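Long-range contact in glycosyl hydrolase family 62 protein (Coprinopsis cinerea, PDB 5B6T), which probably releases L-arabinofuranose side groups from arabinoxylan, as an alpha-L-arabinofuranosidase of glycoside hydrolase family 62: residues A[78-83]-A[98-103]. Residues are numbered along the deposited sequence; the frame is centred on the assembly and turned at random.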
loop_
_atom_site.group_PDB
_atom_site.type_symbol
_atom_site.label_atom_id
_atom_site.label_comp_id
_atom_site.label_asym_id
_atom_site.label_seq_id
_atom_site.Cartn_x
_atom_site.Cartn_y
_atom_site.Cartn_z
ATOM N N THR A 78 -14.084 -9.737 12.800
ATOM C CA THR A 78 -14.250 -10.596 11.651
ATOM C C THR A 78 -15.078 -9.931 10.559
ATOM O O THR A 78 -15.706 -8.888 10.758
ATOM C CB THR A 78 -14.933 -11.935 12.033
ATOM O OG1 THR A 78 -16.186 -11.666 12.665
ATOM C CG2 THR A 78 -14.045 -12.769 12.945
ATOM N N GLY A 79 -15.003 -10.546 9.398
ATOM C CA GLY A 79 -15.605 -10.034 8.204
ATOM C C GLY A 79 -14.515 -9.646 7.254
ATOM O O GLY A 79 -13.347 -9.838 7.542
ATOM N N TYR A 80 -14.909 -9.115 6.107
ATOM C CA TYR A 80 -13.961 -8.719 5.088
ATOM C C TYR A 80 -13.281 -7.397 5.462
ATOM O O TYR A 80 -13.960 -6.385 5.701
ATOM C CB TYR A 80 -14.694 -8.557 3.756
ATOM C CG TYR A 80 -13.846 -8.019 2.636
ATOM C CD1 TYR A 80 -13.078 -8.861 1.857
ATOM C CD2 TYR A 80 -13.801 -6.664 2.386
ATOM C CE1 TYR A 80 -12.279 -8.364 0.836
ATOM C CE2 TYR A 80 -13.011 -6.159 1.364
ATOM C CZ TYR A 80 -12.276 -7.021 0.602
ATOM O OH TYR A 80 -11.495 -6.527 -0.414
ATOM N N ARG A 81 -11.946 -7.424 5.504
ATOM C CA ARG A 81 -11.122 -6.207 5.574
ATOM C C ARG A 81 -9.871 -6.520 4.765
ATOM O O ARG A 81 -9.344 -7.628 4.842
ATOM C CB ARG A 81 -10.716 -5.821 7.012
ATOM C CG ARG A 81 -11.854 -5.413 7.936
ATOM C CD ARG A 81 -12.342 -6.606 8.738
ATOM N NE ARG A 81 -13.287 -6.237 9.790
ATOM C CZ ARG A 81 -14.562 -5.942 9.594
ATOM N NH1 ARG A 81 -15.101 -5.972 8.374
ATOM N NH2 ARG A 81 -15.330 -5.679 10.633
ATOM N N ALA A 82 -9.380 -5.540 4.014
ATOM C CA ALA A 82 -8.180 -5.762 3.191
ATOM C C ALA A 82 -7.436 -4.475 2.880
ATOM O O ALA A 82 -8.037 -3.396 2.838
ATOM C CB ALA A 82 -8.516 -6.480 1.903
ATOM N N ALA A 83 -6.139 -4.643 2.652
ATOM C CA ALA A 83 -5.235 -3.605 2.120
ATOM C C ALA A 83 -5.084 -2.406 3.054
ATOM O O ALA A 83 -5.628 -1.316 2.822
ATOM C CB ALA A 83 -5.622 -3.198 0.690
ATOM N N VAL A 98 -6.228 2.543 7.818
ATOM C CA VAL A 98 -7.126 2.732 6.706
ATOM C C VAL A 98 -7.131 1.449 5.889
ATOM O O VAL A 98 -6.086 0.807 5.723
ATOM C CB VAL A 98 -6.681 3.952 5.873
ATOM C CG1 VAL A 98 -7.412 4.027 4.537
ATOM C CG2 VAL A 98 -6.898 5.206 6.672
ATOM N N TYR A 99 -8.301 1.039 5.427
ATOM C CA TYR A 99 -8.460 -0.219 4.673
ATOM C C TYR A 99 -9.832 -0.212 3.987
ATOM O O TYR A 99 -10.604 0.763 4.130
ATOM C CB TYR A 99 -8.317 -1.449 5.603
ATOM C CG TYR A 99 -9.207 -1.358 6.836
ATOM C CD1 TYR A 99 -8.741 -0.777 7.997
ATOM C CD2 TYR A 99 -10.488 -1.907 6.853
ATOM C CE1 TYR A 99 -9.530 -0.667 9.114
ATOM C CE2 TYR A 99 -11.284 -1.821 7.983
ATOM C CZ TYR A 99 -10.794 -1.212 9.127
ATOM O OH TYR A 99 -11.578 -1.080 10.263
ATOM N N GLN A 100 -10.125 -1.290 3.265
ATOM C CA GLN A 100 -11.433 -1.409 2.601
ATOM C C GLN A 100 -12.237 -2.523 3.251
ATOM O O GLN A 100 -11.698 -3.537 3.712
ATOM C CB GLN A 100 -11.240 -1.704 1.111
ATOM C CG GLN A 100 -10.684 -3.094 0.822
ATOM C CD GLN A 100 -9.640 -3.152 -0.272
ATOM O OE1 GLN A 100 -8.873 -2.228 -0.485
ATOM N NE2 GLN A 100 -9.607 -4.251 -0.968
ATOM N N ASN A 101 -13.544 -2.324 3.297
ATOM C CA ASN A 101 -14.472 -3.305 3.815
ATOM C C ASN A 101 -15.710 -3.405 2.922
ATOM O O ASN A 101 -16.757 -3.887 3.384
ATOM C CB ASN A 101 -14.892 -2.956 5.249
ATOM C CG ASN A 101 -15.768 -1.726 5.324
ATOM O OD1 ASN A 101 -15.819 -0.911 4.393
ATOM N ND2 ASN A 101 -16.445 -1.576 6.460
ATOM N N GLY A 102 -15.590 -2.979 1.676
ATOM C CA GLY A 102 -16.744 -2.709 0.796
ATOM C C GLY A 102 -16.989 -1.204 0.628
ATOM O O GLY A 102 -17.516 -0.731 -0.411
ATOM N N ASN A 103 -16.576 -0.456 1.650
ATOM C CA ASN A 103 -16.494 1.003 1.640
ATOM C C ASN A 103 -15.018 1.369 1.908
ATOM O O ASN A 103 -14.160 0.474 2.023
ATOM C CB ASN A 103 -17.458 1.539 2.716
ATOM C CG ASN A 103 -17.867 2.991 2.511
ATOM O OD1 ASN A 103 -17.127 3.855 2.006
ATOM N ND2 ASN A 103 -19.053 3.296 3.002
HETATM O O HOH W 1 -7.652 -0.324 1.221
#
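Gln100 leans across the sheet face it shares with Ala82, its amide end reaching Tyr80. Its CB approaches Ala82 O only loosely. CG is set between its own backbone N and carbonyl carbon (chi1 69°), and this brings Gln100 CG within 3.3 Å of Ala82 O. The bend at chi2 (-139°) carries Gln100 CD over toward the paired strand, 3.5 Å from Ala82 O. On one branch, Gln100 OE1 packs 3.6 Å from Ala83 CB, accepts a hydrogen bond from the backbone N of Asp143, and shares a water with Ala83 O. On the other, Gln100 NE2 donates to Tyr80 OH at 3.0 Å, nearly straight and in the amide plane; a glycerol, presumably a crystallisation additive, forms a second hydrogen bond with NE2. An alanine in place of Gln100 would probably leave Tyr80 OH without this donor and its ring less restrained. Beneath the amide, Ala82 and Gln100 exchange two backbone hydrogen bonds, with Gln100 N to Ala82 O at 3.0 Å. The CB and CG of Arg81 lie beside the Tyr99 ring, the two side chains pointing the same way, with Arg81 CG 3.6 Å from Tyr99 CE2, while Tyr99 OH bonds Ser107 OG. This is the open end of an antiparallel beta hairpin, strands 82-89 and 94-100, whose first strand forms the inner edge of one blade in the five-bladed beta-propeller of family 62, with Ala83 near the bound calcium ion.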